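Local coordinates for protein predicted acetamidase/formamidase (Thermoanaerobacter tengcongensis, PDB 3TKK) that probably hydrolyses carbon-nitrogen bonds of simple linear amides such as formamide and acetamide, and carries zinc and calcium ions, at residues 23-28 with 65-70; 73-78 with 209-214; 137-142 with 172-177. All blocks are in the same frame, centred on the assembly; numbering follows the deposited sequence.

Interaction 1: residues 23-28 with 65-70; sequences AISVKS and PIFVEG
Val26 and Ile66 make the tight centre of this parallel strand pair. CG2 of Val26 comes to 3.6 Å from CG2 of Ile66, the two side chains crossing at a slant, and the same methyl also reaches Val68 CG2, at 3.9 Å. With CG1 anti to the carbonyl carbon (chi1 -56°), Val26 CG2 projects between its own backbone N and carbonyl carbon, and from there meets both. On this face Ile24 runs alongside Ile66, its CG2 4.2 Å from Ile66 CG1; branched aliphatic residues suit a strand and fill the face with hydrocarbon.

The backbones run in the usual parallel ladder. Phe67 is gripped at both ends, its N donating to Ile24 O and its O accepting from Val26 N at 2.9 Å, while Glu69 N closes on Val26 O. At the start of the pair, Ala23 N bonds to Pro65 O.

The face bearing Ser25, Phe67, Lys27 and Glu69 is looser and more open to solvent. Ser25 OG rests 3.7 Å from Phe67 CB. Lys27 and Glu69 run alongside each other and end in a salt bridge, NZ to OE1 at 3.0 Å, with the ammonium on the syn side, 22° out of the carboxylate plane. Long charged chains suit this more open face, where their ends can pair near solvent. Beyond them a water links Ser28 N to Glu69 O.

In the fold, Val26 and Ile66 pack against Leu32 of strand 31-36, while Val26 also meets Tyr5 of strand 4-7 and Val209 of strand 203-212; strand 62-69 is flanked on its other edge by strand 180-186.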
# COMPACT_ATOMS: atom_id res chain seq x y z
N ALA A 23 21.01 13.95 -25.18
CA ALA A 23 21.51 15.28 -24.74
C ALA A 23 22.99 15.08 -24.49
O ALA A 23 23.79 16.01 -24.61
CB ALA A 23 20.79 15.74 -23.42
N ILE A 24 23.33 13.85 -24.14
CA ILE A 24 24.74 13.57 -23.76
C ILE A 24 24.87 12.02 -23.78
O ILE A 24 23.86 11.28 -23.63
CB ILE A 24 25.07 14.14 -22.40
CG1 ILE A 24 26.55 14.01 -22.09
CG2 ILE A 24 24.17 13.50 -21.25
CD1 ILE A 24 26.91 14.66 -20.63
N SER A 25 26.07 11.57 -24.11
CA SER A 25 26.50 10.18 -24.01
C SER A 25 27.46 9.98 -22.85
O SER A 25 28.42 10.75 -22.70
CB SER A 25 27.26 9.72 -25.31
OG SER A 25 26.34 9.49 -26.30
N VAL A 26 27.22 8.93 -22.06
CA VAL A 26 28.04 8.59 -20.94
C VAL A 26 28.27 7.06 -21.05
O VAL A 26 27.66 6.37 -21.94
CB VAL A 26 27.35 8.94 -19.59
CG1 VAL A 26 26.93 10.44 -19.54
CG2 VAL A 26 26.09 8.03 -19.37
N LYS A 27 29.13 6.55 -20.16
CA LYS A 27 29.42 5.11 -20.12
C LYS A 27 28.96 4.49 -18.82
O LYS A 27 28.73 5.20 -17.78
CB LYS A 27 30.96 4.82 -20.27
CG LYS A 27 31.65 5.55 -21.42
CD LYS A 27 33.23 5.30 -21.37
CE LYS A 27 33.99 6.20 -22.35
NZ LYS A 27 33.55 5.69 -23.65
N SER A 28 28.96 3.17 -18.82
CA SER A 28 28.47 2.44 -17.61
C SER A 28 29.43 2.79 -16.49
O SER A 28 30.67 2.69 -16.66
CB SER A 28 28.53 0.92 -17.86
OG SER A 28 28.13 0.26 -16.66
N PRO A 65 17.46 13.22 -23.00
CA PRO A 65 17.81 11.89 -22.52
C PRO A 65 19.31 11.65 -22.48
O PRO A 65 20.10 12.35 -23.13
CB PRO A 65 17.11 10.95 -23.55
CG PRO A 65 16.84 11.83 -24.77
CD PRO A 65 17.19 13.27 -24.43
N ILE A 66 19.71 10.76 -21.61
CA ILE A 66 21.10 10.36 -21.51
C ILE A 66 21.31 9.01 -22.24
O ILE A 66 20.65 8.01 -21.95
CB ILE A 66 21.37 10.14 -20.02
CG1 ILE A 66 21.09 11.46 -19.27
CG2 ILE A 66 22.79 9.53 -19.78
CD1 ILE A 66 20.85 11.22 -17.64
N PHE A 67 22.22 9.01 -23.21
CA PHE A 67 22.56 7.78 -23.92
C PHE A 67 23.65 7.14 -23.11
O PHE A 67 24.66 7.81 -22.78
CB PHE A 67 23.05 8.15 -25.32
CG PHE A 67 23.33 7.03 -26.18
CD1 PHE A 67 22.41 6.63 -27.19
CD2 PHE A 67 24.50 6.31 -26.01
CE1 PHE A 67 22.69 5.57 -28.04
CE2 PHE A 67 24.81 5.20 -26.84
CZ PHE A 67 23.93 4.85 -27.91
N VAL A 68 23.45 5.85 -22.76
CA VAL A 68 24.38 5.16 -21.94
C VAL A 68 25.04 4.14 -22.82
O VAL A 68 24.42 3.21 -23.24
CB VAL A 68 23.66 4.46 -20.73
CG1 VAL A 68 24.69 3.59 -19.96
CG2 VAL A 68 23.02 5.59 -19.81
N GLU A 69 26.32 4.32 -23.10
CA GLU A 69 27.05 3.38 -23.97
C GLU A 69 27.00 1.94 -23.48
O GLU A 69 27.32 1.73 -22.35
CB GLU A 69 28.53 3.81 -24.14
CG GLU A 69 28.57 4.91 -25.23
CD GLU A 69 29.93 5.54 -25.49
OE1 GLU A 69 30.98 5.10 -25.00
OE2 GLU A 69 29.90 6.55 -26.23
N GLY A 70 26.71 0.99 -24.38
CA GLY A 70 26.79 -0.47 -24.06
C GLY A 70 25.38 -0.98 -23.77
O GLY A 70 25.14 -2.21 -23.73
O HOH W 1 29.59 1.63 -21.14

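Interaction 2: residues 73-78 with 209-214; sequences EGDVLK and VEVIKG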
# COMPACT_ATOMS: atom_id res chain seq x y z
N GLU A 73 19.09 -3.24 -26.33
CA GLU A 73 17.78 -3.83 -26.12
C GLU A 73 17.83 -5.16 -25.38
O GLU A 73 18.48 -6.05 -25.82
CB GLU A 73 17.11 -4.11 -27.47
CG GLU A 73 15.79 -4.86 -27.33
CD GLU A 73 15.00 -4.91 -28.65
OE1 GLU A 73 15.62 -4.91 -29.76
OE2 GLU A 73 13.77 -4.94 -28.61
N GLY A 74 17.14 -5.28 -24.22
CA GLY A 74 17.13 -6.59 -23.53
C GLY A 74 18.02 -6.53 -22.29
O GLY A 74 17.86 -7.40 -21.41
N ASP A 75 18.96 -5.56 -22.20
CA ASP A 75 19.74 -5.40 -20.97
C ASP A 75 18.94 -4.71 -19.90
O ASP A 75 17.74 -4.44 -20.04
CB ASP A 75 20.95 -4.44 -21.24
CG ASP A 75 21.93 -5.01 -22.23
OD1 ASP A 75 21.87 -6.24 -22.48
OD2 ASP A 75 22.75 -4.24 -22.76
N VAL A 76 19.58 -4.32 -18.80
CA VAL A 76 18.79 -3.68 -17.83
C VAL A 76 19.63 -2.46 -17.48
O VAL A 76 20.87 -2.59 -17.42
CB VAL A 76 18.53 -4.59 -16.57
CG1 VAL A 76 18.17 -3.74 -15.35
CG2 VAL A 76 17.40 -5.61 -16.88
N LEU A 77 19.01 -1.29 -17.28
CA LEU A 77 19.85 -0.16 -16.76
C LEU A 77 19.61 0.05 -15.32
O LEU A 77 18.45 0.27 -14.91
CB LEU A 77 19.49 1.11 -17.45
CG LEU A 77 20.18 2.44 -17.14
CD1 LEU A 77 21.54 2.36 -17.88
CD2 LEU A 77 19.35 3.64 -17.70
N LYS A 78 20.69 0.05 -14.54
CA LYS A 78 20.63 0.35 -13.11
C LYS A 78 21.07 1.80 -12.83
O LYS A 78 22.08 2.25 -13.38
CB LYS A 78 21.51 -0.65 -12.37
CG LYS A 78 21.85 -0.25 -10.90
CD LYS A 78 22.82 -1.34 -10.27
CE LYS A 78 23.71 -0.65 -9.23
NZ LYS A 78 24.50 -1.72 -8.51
N VAL A 209 24.90 5.55 -13.38
CA VAL A 209 24.27 4.60 -14.24
C VAL A 209 25.15 3.36 -14.40
O VAL A 209 26.35 3.50 -14.49
CB VAL A 209 23.94 5.14 -15.64
CG1 VAL A 209 22.76 6.13 -15.64
CG2 VAL A 209 25.24 5.83 -16.31
N GLU A 210 24.54 2.17 -14.49
CA GLU A 210 25.26 0.92 -14.88
C GLU A 210 24.44 0.06 -15.83
O GLU A 210 23.28 -0.16 -15.58
CB GLU A 210 25.50 0.06 -13.68
CG GLU A 210 26.57 0.61 -12.80
CD GLU A 210 26.97 -0.37 -11.72
OE1 GLU A 210 26.61 -1.62 -11.77
OE2 GLU A 210 27.67 0.11 -10.82
N VAL A 211 25.08 -0.48 -16.84
CA VAL A 211 24.41 -1.42 -17.73
C VAL A 211 24.55 -2.83 -17.09
O VAL A 211 25.65 -3.24 -16.73
CB VAL A 211 25.06 -1.32 -19.11
CG1 VAL A 211 24.46 -2.35 -20.03
CG2 VAL A 211 24.83 0.09 -19.62
N ILE A 212 23.44 -3.51 -16.87
CA ILE A 212 23.46 -4.92 -16.43
C ILE A 212 23.14 -5.83 -17.58
O ILE A 212 22.14 -5.62 -18.28
CB ILE A 212 22.34 -5.22 -15.42
CG1 ILE A 212 22.44 -4.34 -14.12
CG2 ILE A 212 22.28 -6.71 -15.17
CD1 ILE A 212 23.77 -4.36 -13.52
N LYS A 213 23.99 -6.85 -17.80
CA LYS A 213 23.78 -7.90 -18.82
C LYS A 213 23.25 -9.24 -18.28
O LYS A 213 23.50 -9.62 -17.15
CB LYS A 213 25.11 -8.18 -19.57
CG LYS A 213 25.85 -6.93 -20.03
CD LYS A 213 25.22 -6.49 -21.32
CE LYS A 213 26.10 -5.56 -22.12
NZ LYS A 213 25.36 -5.03 -23.27
N GLY A 214 22.51 -9.97 -19.10
CA GLY A 214 21.93 -11.21 -18.62
C GLY A 214 20.85 -11.18 -17.52
O GLY A 214 20.64 -12.19 -16.82
O HOH W 2 21.71 -8.62 -21.44
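Asp75 and Lys213 join by a salt bridge at one end of an antiparallel beta ladder, where strand 76-86 pairs with strand 203-212 in the large mixed sheet. From Asp75 CB the side chain can be followed outward. CB lies 3.4 Å from Ile212 O; CG, anti to the carbonyl carbon (chi1 -65°), faces CD and NZ of Lys213. Of the two oxygens, OD1 accepts from a water that in turn accepts from Gly214 N, while OD2 takes Lys213 NZ at 2.8 Å, 32° out of the carboxylate plane, and also accepts from Lys72 N. The acid thus binds a backbone N-H and an ammonium through one oxygen, a good use of a short, buried carboxylate; Lys213 NZ has a second acceptor in Gly70 O.

Two hydrogen-bonded pairs follow, Val76 with Ile212 and Lys78 with Glu210, each bonded in both directions. Between them Leu77 and Val211 form a non-hydrogen-bonded pair and turn their side chains to the face where Val68 packs on both, a place suited to aliphatic groups. Val76 and Ile212 meet on the other face through their CB atoms, 4.0 Å apart. There too, Lys78 and Glu210 extend side by side, the partly exposed Lys78 laying its CB 4.2 Å from Ile212 CG1 and carrying its charge on beyond the hydrocarbon. Their ends make only a long salt bridge, Lys78 NZ standing 3.9 Å from Glu210 OE1.

Interaction 3: residues 137-142 with 172-177; sequences IGVAPK and PVFVEG
Phe174 buries more of its surface here than any other residue, lying against the chain from Val139 to Lys142. Phe174 CB sits 3.3 Å from Lys142 N and 3.4 Å from Ala140 O. CG stands anti to the carbonyl carbon (chi1 -59°). The ring turns its edge, near its plane, to Ala140 O and to Val139 CG2, which is 4.0 Å from Phe174 CD2; a flat ring can meet carbonyl and methyl together along one edge. Lys142 adds the apolar start of its side chain, its CB 4.0 Å from Phe174 CB, while its charged tip heads off from the contact, as suits an exposed place.

Val175 suits its position by its branch: CG2 meets Ala140 CB, and CG1 lies 3.5 Å from Pro141 O. A water bridges the segments, donating to Ala140 O and accepting from Phe174 N. An alanine in place of Phe174 would probably open a gap beside Val139 CG2 and Ala140 O, where the ring edge had lain.

The contact joins the loop following strand 133-138 to the one linking strands 168-172 and 180-186; Val139 also packs on Phe171 of strand 168-172, and Gly138 bonds through its backbone to Ala181 of strand 180-186.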
# COMPACT_ATOMS: atom_id res chain seq x y z
N ILE A 137 10.83 9.09 -14.07
CA ILE A 137 12.17 8.64 -14.39
C ILE A 137 11.99 7.39 -15.22
O ILE A 137 11.11 6.56 -14.94
CB ILE A 137 13.05 8.31 -13.21
CG1 ILE A 137 14.37 7.74 -13.75
CG2 ILE A 137 12.32 7.30 -12.20
CD1 ILE A 137 15.53 7.78 -12.40
N GLY A 138 12.71 7.32 -16.35
CA GLY A 138 12.44 6.24 -17.32
C GLY A 138 13.43 6.20 -18.45
O GLY A 138 14.31 7.08 -18.58
N VAL A 139 13.27 5.21 -19.31
CA VAL A 139 14.02 5.11 -20.54
C VAL A 139 13.01 5.09 -21.70
O VAL A 139 11.82 5.11 -21.48
CB VAL A 139 14.75 3.76 -20.56
CG1 VAL A 139 15.67 3.64 -19.34
CG2 VAL A 139 13.63 2.51 -20.57
N ALA A 140 13.52 5.10 -22.93
CA ALA A 140 12.63 5.12 -24.08
C ALA A 140 11.95 3.77 -24.24
O ALA A 140 12.55 2.73 -24.07
CB ALA A 140 13.38 5.47 -25.40
N PRO A 141 10.65 3.80 -24.55
CA PRO A 141 9.96 2.61 -24.92
C PRO A 141 10.43 2.03 -26.25
O PRO A 141 11.06 2.72 -27.09
CB PRO A 141 8.47 3.05 -25.09
CG PRO A 141 8.38 4.53 -24.78
CD PRO A 141 9.87 5.05 -24.75
N LYS A 142 10.07 0.77 -26.47
CA LYS A 142 10.45 0.07 -27.70
C LYS A 142 9.91 0.82 -28.89
O LYS A 142 10.61 1.14 -29.80
CB LYS A 142 9.91 -1.35 -27.64
CG LYS A 142 10.60 -2.36 -28.59
CD LYS A 142 10.02 -3.76 -28.20
CE LYS A 142 9.36 -4.52 -29.39
NZ LYS A 142 8.26 -5.37 -28.76
N PRO A 172 14.14 -2.19 -17.56
CA PRO A 172 14.41 -2.84 -18.84
C PRO A 172 14.79 -1.88 -19.93
O PRO A 172 14.14 -0.84 -20.07
CB PRO A 172 13.05 -3.43 -19.27
CG PRO A 172 12.03 -3.10 -18.21
CD PRO A 172 12.71 -2.10 -17.23
N VAL A 173 15.76 -2.25 -20.79
CA VAL A 173 16.24 -1.45 -21.94
C VAL A 173 15.49 -1.87 -23.20
O VAL A 173 15.48 -3.05 -23.60
CB VAL A 173 17.79 -1.61 -22.14
CG1 VAL A 173 18.31 -0.65 -23.18
CG2 VAL A 173 18.50 -1.19 -20.79
N PHE A 174 14.83 -0.90 -23.83
CA PHE A 174 14.09 -1.13 -25.05
C PHE A 174 14.85 -0.69 -26.29
O PHE A 174 14.61 -1.24 -27.34
CB PHE A 174 12.70 -0.52 -24.95
CG PHE A 174 11.90 -1.12 -23.78
CD1 PHE A 174 11.38 -2.41 -23.87
CD2 PHE A 174 11.78 -0.44 -22.61
CE1 PHE A 174 10.72 -2.97 -22.82
CE2 PHE A 174 11.13 -0.99 -21.52
CZ PHE A 174 10.58 -2.24 -21.60
N VAL A 175 15.77 0.29 -26.16
CA VAL A 175 16.49 0.80 -27.30
C VAL A 175 17.91 1.03 -26.93
O VAL A 175 18.30 1.28 -25.77
CB VAL A 175 15.96 2.14 -27.84
CG1 VAL A 175 14.45 2.10 -27.94
CG2 VAL A 175 16.32 3.22 -26.90
N GLU A 176 18.70 0.96 -27.97
CA GLU A 176 20.13 1.20 -27.88
C GLU A 176 20.43 2.48 -27.10
O GLU A 176 19.87 3.53 -27.42
CB GLU A 176 20.69 1.29 -29.32
CG GLU A 176 22.18 1.33 -29.43
CD GLU A 176 22.87 -0.03 -29.17
OE1 GLU A 176 22.24 -1.06 -29.37
OE2 GLU A 176 24.04 -0.07 -28.74
N GLY A 177 21.31 2.38 -26.12
CA GLY A 177 21.78 3.50 -25.29
C GLY A 177 20.72 3.84 -24.17
O GLY A 177 20.92 4.71 -23.42
O HOH W 3 15.19 2.14 -23.62

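How the interactions relate
The three contacts form a compact group on one side of the chain's centre, their own centres 10 to 12 Å apart. Interaction 1 closes first along the chain; interaction 2 then spans a long excursion that contains the whole of interaction 3. Strands 62-69 and 76-86 follow each other, so the chain passes directly from interaction 1 to interaction 2, and Ser28 OG probably bonds to Val211 N between them. Segment 172-177 touches both: Val68 N probably bonds to Gly177 O, and Gly74 N to Val173 O. The cluster therefore links the large mixed sheet that holds strands 76-86 and 203-212 to the one that holds strands 24-27 and 62-69, drawing together early and later parts of the sequence.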